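Local atomic coordinates of 2,3-dihydroxybenzoate-AMP ligase (Bacillus subtilis, PDB entry 1MDB), a protein that belongs to the AMP-binding (ANL) enzyme family and, in this crystal, holds adenosine monophosphate and 2,3-dihydroxy-benzoic acid in its pocket. Residues 114-117 against 118-122; 463-466 against 467-470; 519-522 against 523-526. All blocks are in the same frame, centred on the assembly; numbering follows the deposited sequence.

All three contacts are local, each between neighbouring turns or strand ends of one unbroken stretch, but they lie in different surroundings. Contact 1, the last turns of helix 111-120, is partly buried and joins apolar packing to an aromatic pair. Contacts 2 and 3 are surface contacts. Residues 463-470 form a hairpin tip whose loop is organised by one carboxylate oxygen, while residues 519-526 start helix 522-534 with a serine cap. These two share neighbours, because helix 522-534 packs against strand 455-465; their centres are about 19 Å apart. Contact 3 alone brings a residue, Lys519, to the bound adenosine monophosphate and 2,3-dihydroxy-benzoic acid.

Contact 1. Residues 114-117 against 118-122; sequences ITYF and CEFAE
Ile114 and Cys118 open a ladder of four successive i to i+4 backbone bonds that runs down the end of helix 111-120. Cys118 N donates to Ile114 O at 2.9 Å, and Glu119 N and Phe120 N reach Thr115 O and Tyr116 O in the same way. The last rung is a little longer, with Ala121 N 3.1 Å from Phe117 O. Glu122 then leaves helical geometry with a positive phi, its N bonded back to Glu119 O, and a Schellman motif closes the helix.

Among the side chains, Tyr116 and Phe120 make the main meeting. Both carry CG anti to the backbone N (chi1 171° and -169°), which sends the two rings off the same side of the helix, side by side. Their planes are almost parallel, 9° apart, but they are slid so far past each other that they barely overlap, with centroids 5.4 Å apart. What touches is therefore off-centre: Tyr116 OH sits over the rim of one Phe120 face, 3.8 Å from Phe120 CD2, while Phe120 CB lies over the rim of a Tyr116 face. Two residues earlier, on another side of the helix, the Ile114 CG2 methyl packs against Cys118 SG at 4.0 Å. Thr115 and Glu119 run alongside each other, Thr115 CG2 being the branch turned to the carboxylate, while Thr115 OG1 is bonded to Ser111 O.

Around the helix, Ile114 and Thr115 lean on Val144 of helix 137-147 and Cys118 on Val79 of strand 77-80. Phe117 meets His109 edge-to-face, Phe120 and Ala121 rest on Leu199 of strand 199-203, and Glu122 forms a salt bridge with Lys394.

Contact 2. Residues 463-466 against 467-470; sequences MPDQ and FLGE
Asp465 and Gly469 face each other as an antiparallel hydrogen-bonded pair, and the backbone bonds between them set the turn. Asp465 N donates to Gly469 O at 3.3 Å, and the return bond from Gly469 N to Asp465 O is weak because it is bent. Next along, Pro464 and Glu470 form a non-hydrogen-bonded pair, beside which Glu470 CA makes a CA-H...O contact of 3.4 Å with Met463 O.

Within the loop, both bonds to a side chain end on one oxygen, Asp465 OD1. With CG anti to the backbone N (chi1 -164°), Asp465 turns its carboxylate toward the backbone N-H groups of the loop, and OD1 accepts from Leu468 N at 2.9 Å and from Phe467 N at 3.0 Å. Both donors come to the anti side of OD1, from opposite faces of the carboxylate plane, so two bonds grip that oxygen; the bond to Phe467 N makes an Asx turn. OD2 is engaged separately, in a salt bridge with Arg471, and this second partner would hold the carboxylate's rotation. Glu470 OE1 accepts from Asn434 N.

The remaining contact is CH-pi. Gln466 CG stands over the centre of one Phe467 face, 3.5 Å from the ring centroid. The amide beyond follows the ring outward, its plane tilted 34° to it.

Gly469, whose positive phi suits glycine, turns the chain back into strand 469-478. This is a tight beta hairpin with three loop residues, 466-468, between the paired Asp465 and Gly469, at the tip of strands 455-465 and 469-478.

Contact 3. Residues 519-522 against 523-526; sequences KVSK and KALR. With AMP (adenosine monophosphate), chain D; DBH (2,3-dihydroxy-benzoic acid), chain E.
Ser521 carries its OG anti to the backbone N (chi1 169°), which turns the hydroxyl toward the first turn of the helix, where it takes a hydrogen bond from Ala524 N at 3.2 Å. Arg526 extends from its backbone and then bends at chi3 (-71°), bringing the guanidinium back along the helix so that one face lies over Lys522 O, toward the rim of the group. Its NH1 comes within 3.7 Å of Lys522 CB, and that same nitrogen pairs with Asp431 in a salt bridge.

Ser521 is thus the N-cap of helix 522-534. The hydroxyl accepts from an N-H of the first turn, in the place a preceding helical turn's carbonyl would take, and the regular ladder follows at once: Leu525 N to Ser521 O at 3.2 Å, Arg526 N to Lys522 O at 2.8 Å. The same serine therefore serves the helix start with two oxygens. The Ala524 methyl also sits close to the cap, 3.4 Å from Ser521 OG. Just before the cap, Val520 CG1 meets Leu525 CD1 at 3.8 Å, the two side chains crossing at about a right angle; Leu525 continues onto Ala459 and Val461 of strand 455-465. Lys522 reaches out, extended, to a salt bridge with Glu446.

Lys519, two residues before the cap, points the other way, into the ligand pocket. Its extended chain carries NZ to Gly307 O and to AMP O2P, 3.1 Å from the latter, although NZ is modelled too close to 2,3-dihydroxy-benzoic acid for its exact place to be sure.

Contact 1. Residues 114-117 against 118-122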
loop_
_atom_site.group_PDB
_atom_site.type_symbol
_atom_site.label_atom_id
_atom_site.label_comp_id
_atom_site.label_asym_id
_atom_site.label_seq_id
_atom_site.Cartn_x
_atom_site.Cartn_y
_atom_site.Cartn_z
ATOM N N ILE A 114 15.752 7.058 4.566
ATOM C CA ILE A 114 16.046 7.860 3.375
ATOM C C ILE A 114 17.512 7.724 2.950
ATOM O O ILE A 114 17.809 7.509 1.770
ATOM C CB ILE A 114 15.706 9.355 3.585
ATOM C CG1 ILE A 114 14.207 9.512 3.864
ATOM C CG2 ILE A 114 16.076 10.158 2.340
ATOM C CD1 ILE A 114 13.292 8.883 2.800
ATOM N N THR A 115 18.428 7.843 3.907
ATOM C CA THR A 115 19.852 7.701 3.601
ATOM C C THR A 115 20.095 6.347 2.922
ATOM O O THR A 115 20.872 6.240 1.977
ATOM C CB THR A 115 20.708 7.810 4.889
ATOM O OG1 THR A 115 20.523 9.107 5.460
ATOM C CG2 THR A 115 22.191 7.622 4.583
ATOM N N TYR A 116 19.412 5.318 3.406
ATOM C CA TYR A 116 19.538 3.985 2.836
ATOM C C TYR A 116 19.044 3.978 1.388
ATOM O O TYR A 116 19.756 3.539 0.479
ATOM C CB TYR A 116 18.730 2.998 3.671
ATOM C CG TYR A 116 18.608 1.630 3.044
ATOM C CD1 TYR A 116 19.733 0.835 2.838
ATOM C CD2 TYR A 116 17.370 1.137 2.647
ATOM C CE1 TYR A 116 19.625 -0.416 2.252
ATOM C CE2 TYR A 116 17.248 -0.113 2.060
ATOM C CZ TYR A 116 18.379 -0.883 1.865
ATOM O OH TYR A 116 18.275 -2.118 1.268
ATOM N N PHE A 117 17.826 4.473 1.172
ATOM C CA PHE A 117 17.257 4.529 -0.174
ATOM C C PHE A 117 18.169 5.288 -1.147
ATOM O O PHE A 117 18.330 4.882 -2.301
ATOM C CB PHE A 117 15.884 5.223 -0.150
ATOM C CG PHE A 117 14.862 4.552 0.739
ATOM C CD1 PHE A 117 13.752 5.262 1.192
ATOM C CD2 PHE A 117 14.993 3.219 1.112
ATOM C CE1 PHE A 117 12.788 4.655 2.007
ATOM C CE2 PHE A 117 14.037 2.605 1.925
ATOM C CZ PHE A 117 12.934 3.324 2.372
ATOM N N CYS A 118 18.753 6.395 -0.688
ATOM C CA CYS A 118 19.613 7.211 -1.544
ATOM C C CYS A 118 20.936 6.524 -1.865
ATOM O O CYS A 118 21.435 6.620 -2.992
ATOM C CB CYS A 118 19.876 8.581 -0.897
ATOM S SG CYS A 118 18.443 9.706 -0.862
ATOM N N GLU A 119 21.504 5.837 -0.876
ATOM C CA GLU A 119 22.769 5.121 -1.066
ATOM C C GLU A 119 22.557 3.926 -1.988
ATOM O O GLU A 119 23.127 3.841 -3.069
ATOM C CB GLU A 119 23.294 4.601 0.269
ATOM C CG GLU A 119 24.492 5.327 0.828
ATOM C CD GLU A 119 25.051 4.619 2.048
ATOM O OE1 GLU A 119 25.511 3.466 1.903
ATOM O OE2 GLU A 119 25.022 5.203 3.149
ATOM N N PHE A 120 21.740 2.992 -1.518
ATOM C CA PHE A 120 21.416 1.783 -2.256
ATOM C C PHE A 120 21.058 2.087 -3.712
ATOM O O PHE A 120 21.695 1.580 -4.630
ATOM C CB PHE A 120 20.260 1.078 -1.556
ATOM C CG PHE A 120 19.990 -0.309 -2.055
ATOM C CD1 PHE A 120 21.030 -1.208 -2.260
ATOM C CD2 PHE A 120 18.686 -0.739 -2.255
ATOM C CE1 PHE A 120 20.771 -2.521 -2.652
ATOM C CE2 PHE A 120 18.415 -2.054 -2.647
ATOM C CZ PHE A 120 19.458 -2.944 -2.845
ATOM N N ALA A 121 20.048 2.925 -3.920
ATOM C CA ALA A 121 19.626 3.275 -5.267
ATOM C C ALA A 121 20.586 4.240 -5.970
ATOM O O ALA A 121 20.404 4.549 -7.153
ATOM C CB ALA A 121 18.228 3.871 -5.227
ATOM N N GLU A 122 21.603 4.714 -5.250
ATOM C CA GLU A 122 22.565 5.645 -5.834
ATOM C C GLU A 122 21.773 6.780 -6.478
ATOM O O GLU A 122 21.987 7.131 -7.638
ATOM C CB GLU A 122 23.426 4.920 -6.883
ATOM C CG GLU A 122 24.398 3.892 -6.284
ATOM C CD GLU A 122 24.821 2.798 -7.264
ATOM O OE1 GLU A 122 25.251 3.120 -8.389
ATOM O OE2 GLU A 122 24.728 1.606 -6.904
#

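Contact 2. Residues 463-466 against 467-470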
loop_
_atom_site.group_PDB
_atom_site.type_symbol
_atom_site.label_atom_id
_atom_site.label_comp_id
_atom_site.label_asym_id
_atom_site.label_seq_id
_atom_site.Cartn_x
_atom_site.Cartn_y
_atom_site.Cartn_z
ATOM N N MET A 463 4.627 -13.391 22.793
ATOM C CA MET A 463 5.523 -12.818 23.793
ATOM C C MET A 463 6.337 -13.997 24.308
ATOM O O MET A 463 5.842 -15.126 24.364
ATOM C CB MET A 463 4.757 -12.154 24.944
ATOM C CG MET A 463 4.047 -13.108 25.908
ATOM S SD MET A 463 3.239 -12.200 27.259
ATOM C CE MET A 463 2.728 -13.546 28.345
ATOM N N PRO A 464 7.601 -13.754 24.676
ATOM C CA PRO A 464 8.515 -14.784 25.188
ATOM C C PRO A 464 8.062 -15.493 26.473
ATOM O O PRO A 464 7.419 -14.899 27.332
ATOM C CB PRO A 464 9.822 -14.010 25.406
ATOM C CG PRO A 464 9.725 -12.867 24.411
ATOM C CD PRO A 464 8.283 -12.452 24.560
ATOM N N ASP A 465 8.403 -16.771 26.586
ATOM C CA ASP A 465 8.089 -17.556 27.780
ATOM C C ASP A 465 9.126 -18.667 27.892
ATOM O O ASP A 465 9.248 -19.511 27.004
ATOM C CB ASP A 465 6.681 -18.148 27.709
ATOM C CG ASP A 465 6.188 -18.630 29.070
ATOM O OD1 ASP A 465 6.557 -19.752 29.486
ATOM O OD2 ASP A 465 5.441 -17.872 29.732
ATOM N N GLN A 466 9.875 -18.663 28.982
ATOM C CA GLN A 466 10.922 -19.655 29.185
ATOM C C GLN A 466 10.407 -21.091 29.299
ATOM O O GLN A 466 11.154 -22.038 29.061
ATOM C CB GLN A 466 11.745 -19.295 30.432
ATOM C CG GLN A 466 11.013 -19.508 31.748
ATOM C CD GLN A 466 11.700 -18.831 32.926
ATOM O OE1 GLN A 466 11.776 -17.601 32.993
ATOM N NE2 GLN A 466 12.204 -19.634 33.862
ATOM N N PHE A 467 9.133 -21.257 29.640
ATOM C CA PHE A 467 8.574 -22.596 29.794
ATOM C C PHE A 467 7.773 -23.105 28.598
ATOM O O PHE A 467 7.824 -24.292 28.268
ATOM C CB PHE A 467 7.708 -22.654 31.056
ATOM C CG PHE A 467 8.448 -22.296 32.313
ATOM C CD1 PHE A 467 8.127 -21.140 33.021
ATOM C CD2 PHE A 467 9.481 -23.105 32.781
ATOM C CE1 PHE A 467 8.823 -20.790 34.176
ATOM C CE2 PHE A 467 10.185 -22.768 33.935
ATOM C CZ PHE A 467 9.858 -21.607 34.635
ATOM N N LEU A 468 7.026 -22.217 27.952
ATOM C CA LEU A 468 6.226 -22.623 26.803
ATOM C C LEU A 468 6.816 -22.096 25.498
ATOM O O LEU A 468 6.265 -22.323 24.420
ATOM C CB LEU A 468 4.784 -22.132 26.970
ATOM C CG LEU A 468 4.070 -22.557 28.260
ATOM C CD1 LEU A 468 2.674 -21.966 28.294
ATOM C CD2 LEU A 468 3.998 -24.078 28.334
ATOM N N GLY A 469 7.946 -21.401 25.605
ATOM C CA GLY A 469 8.587 -20.839 24.433
ATOM C C GLY A 469 7.924 -19.536 24.027
ATOM O O GLY A 469 8.589 -18.515 23.838
ATOM N N GLU A 470 6.601 -19.578 23.913
ATOM C CA GLU A 470 5.808 -18.421 23.524
ATOM C C GLU A 470 4.459 -18.414 24.213
ATOM O O GLU A 470 3.823 -19.463 24.381
ATOM C CB GLU A 470 5.541 -18.435 22.015
ATOM C CG GLU A 470 6.343 -17.454 21.184
ATOM C CD GLU A 470 6.034 -17.574 19.689
ATOM O OE1 GLU A 470 4.838 -17.520 19.311
ATOM O OE2 GLU A 470 6.994 -17.715 18.896
#

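Contact 3. Residues 519-522 against 523-526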
loop_
_atom_site.group_PDB
_atom_site.type_symbol
_atom_site.label_atom_id
_atom_site.label_comp_id
_atom_site.label_asym_id
_atom_site.label_seq_id
_atom_site.Cartn_x
_atom_site.Cartn_y
_atom_site.Cartn_z
ATOM N N LYS A 519 -0.822 0.620 8.686
ATOM C CA LYS A 519 -1.226 -0.646 9.294
ATOM C C LYS A 519 -0.542 -0.870 10.636
ATOM O O LYS A 519 0.479 -0.250 10.956
ATOM C CB LYS A 519 -0.954 -1.847 8.378
ATOM C CG LYS A 519 -0.161 -1.575 7.116
ATOM C CD LYS A 519 -0.109 -2.822 6.233
ATOM C CE LYS A 519 0.628 -2.552 4.923
ATOM N NZ LYS A 519 0.569 -3.712 3.971
ATOM N N VAL A 520 -1.130 -1.748 11.432
ATOM C CA VAL A 520 -0.563 -2.060 12.730
ATOM C C VAL A 520 0.762 -2.767 12.479
ATOM O O VAL A 520 0.875 -3.584 11.566
ATOM C CB VAL A 520 -1.493 -2.992 13.538
ATOM C CG1 VAL A 520 -0.822 -3.409 14.832
ATOM C CG2 VAL A 520 -2.800 -2.286 13.834
ATOM N N SER A 521 1.773 -2.408 13.261
ATOM C CA SER A 521 3.076 -3.034 13.158
ATOM C C SER A 521 3.128 -4.046 14.299
ATOM O O SER A 521 3.400 -3.682 15.445
ATOM C CB SER A 521 4.184 -2.003 13.355
ATOM O OG SER A 521 5.435 -2.643 13.505
ATOM N N LYS A 522 2.850 -5.308 13.998
ATOM C CA LYS A 522 2.875 -6.316 15.044
ATOM C C LYS A 522 4.292 -6.495 15.565
ATOM O O LYS A 522 4.492 -6.807 16.738
ATOM C CB LYS A 522 2.269 -7.632 14.543
ATOM C CG LYS A 522 0.732 -7.559 14.535
ATOM C CD LYS A 522 0.055 -8.913 14.320
ATOM C CE LYS A 522 -1.458 -8.776 14.525
ATOM N NZ LYS A 522 -2.163 -10.079 14.437
ATOM N N LYS A 523 5.272 -6.245 14.702
ATOM C CA LYS A 523 6.667 -6.352 15.115
ATOM C C LYS A 523 6.933 -5.352 16.258
ATOM O O LYS A 523 7.564 -5.686 17.261
ATOM C CB LYS A 523 7.588 -6.055 13.933
ATOM C CG LYS A 523 9.058 -6.118 14.290
ATOM C CD LYS A 523 9.927 -5.558 13.171
ATOM C CE LYS A 523 11.382 -5.471 13.603
ATOM N NZ LYS A 523 12.194 -4.670 12.646
ATOM N N ALA A 524 6.435 -4.130 16.111
ATOM C CA ALA A 524 6.625 -3.115 17.142
ATOM C C ALA A 524 5.938 -3.564 18.430
ATOM O O ALA A 524 6.466 -3.361 19.530
ATOM C CB ALA A 524 6.053 -1.779 16.684
ATOM N N LEU A 525 4.758 -4.169 18.287
ATOM C CA LEU A 525 4.010 -4.658 19.439
ATOM C C LEU A 525 4.768 -5.787 20.123
ATOM O O LEU A 525 4.766 -5.894 21.348
ATOM C CB LEU A 525 2.618 -5.135 19.015
ATOM C CG LEU A 525 1.633 -4.009 18.698
ATOM C CD1 LEU A 525 0.302 -4.593 18.211
ATOM C CD2 LEU A 525 1.424 -3.160 19.954
ATOM N N ARG A 526 5.418 -6.635 19.338
ATOM C CA ARG A 526 6.190 -7.717 19.931
ATOM C C ARG A 526 7.341 -7.132 20.765
ATOM O O ARG A 526 7.610 -7.583 21.874
ATOM C CB ARG A 526 6.736 -8.640 18.844
ATOM C CG ARG A 526 5.710 -9.642 18.322
ATOM C CD ARG A 526 6.375 -10.731 17.493
ATOM N NE ARG A 526 6.867 -10.242 16.207
ATOM C CZ ARG A 526 6.103 -10.047 15.137
ATOM N NH1 ARG A 526 4.795 -10.294 15.184
ATOM N NH2 ARG A 526 6.651 -9.620 14.006
HETATM P P AMP D . 2.406 -4.112 0.836
HETATM O O1P AMP D . 3.401 -4.246 -0.287
HETATM O O2P AMP D . 2.783 -3.118 1.882
HETATM O O3P AMP D . 1.004 -3.891 0.328
HETATM O "O5'" AMP D . 2.404 -5.521 1.701
HETATM C "C5'" AMP D . 1.761 -6.736 1.218
HETATM C "C4'" AMP D . 1.498 -7.681 2.397
HETATM O "O4'" AMP D . 0.563 -7.005 3.215
HETATM C "C3'" AMP D . 0.809 -8.970 2.054
HETATM O "O3'" AMP D . 1.729 -9.972 1.627
HETATM C "C2'" AMP D . 0.078 -9.305 3.348
HETATM O "O2'" AMP D . 0.929 -10.023 4.268
HETATM C "C1'" AMP D . -0.317 -7.933 3.832
HETATM N N9 AMP D . -1.925 -7.701 3.369
HETATM C C8 AMP D . -2.326 -6.755 2.488
HETATM N N7 AMP D . -3.646 -6.762 2.328
HETATM C C5 AMP D . -4.059 -7.730 3.126
HETATM C C6 AMP D . -5.381 -8.115 3.318
HETATM N N6 AMP D . -6.405 -7.521 2.705
HETATM N N1 AMP D . -5.584 -9.151 4.199
HETATM C C2 AMP D . -4.566 -9.780 4.853
HETATM N N3 AMP D . -3.294 -9.401 4.667
HETATM C C4 AMP D . -3.014 -8.365 3.799
HETATM C C21 DBH E . -0.154 -3.846 0.579
HETATM O O9 DBH E . -0.297 -4.042 1.896
HETATM C C18 DBH E . -1.306 -3.705 -0.348
HETATM C C15 DBH E . -2.636 -3.703 0.168
HETATM C C12 DBH E . -3.742 -3.591 -0.700
HETATM C C3 DBH E . -1.091 -3.589 -1.758
HETATM O O3 DBH E . 0.196 -3.580 -2.330
HETATM C C6 DBH E . -2.199 -3.479 -2.621
HETATM C C9 DBH E . -3.518 -3.481 -2.106
HETATM O O6 DBH E . -1.999 -3.374 -3.979
#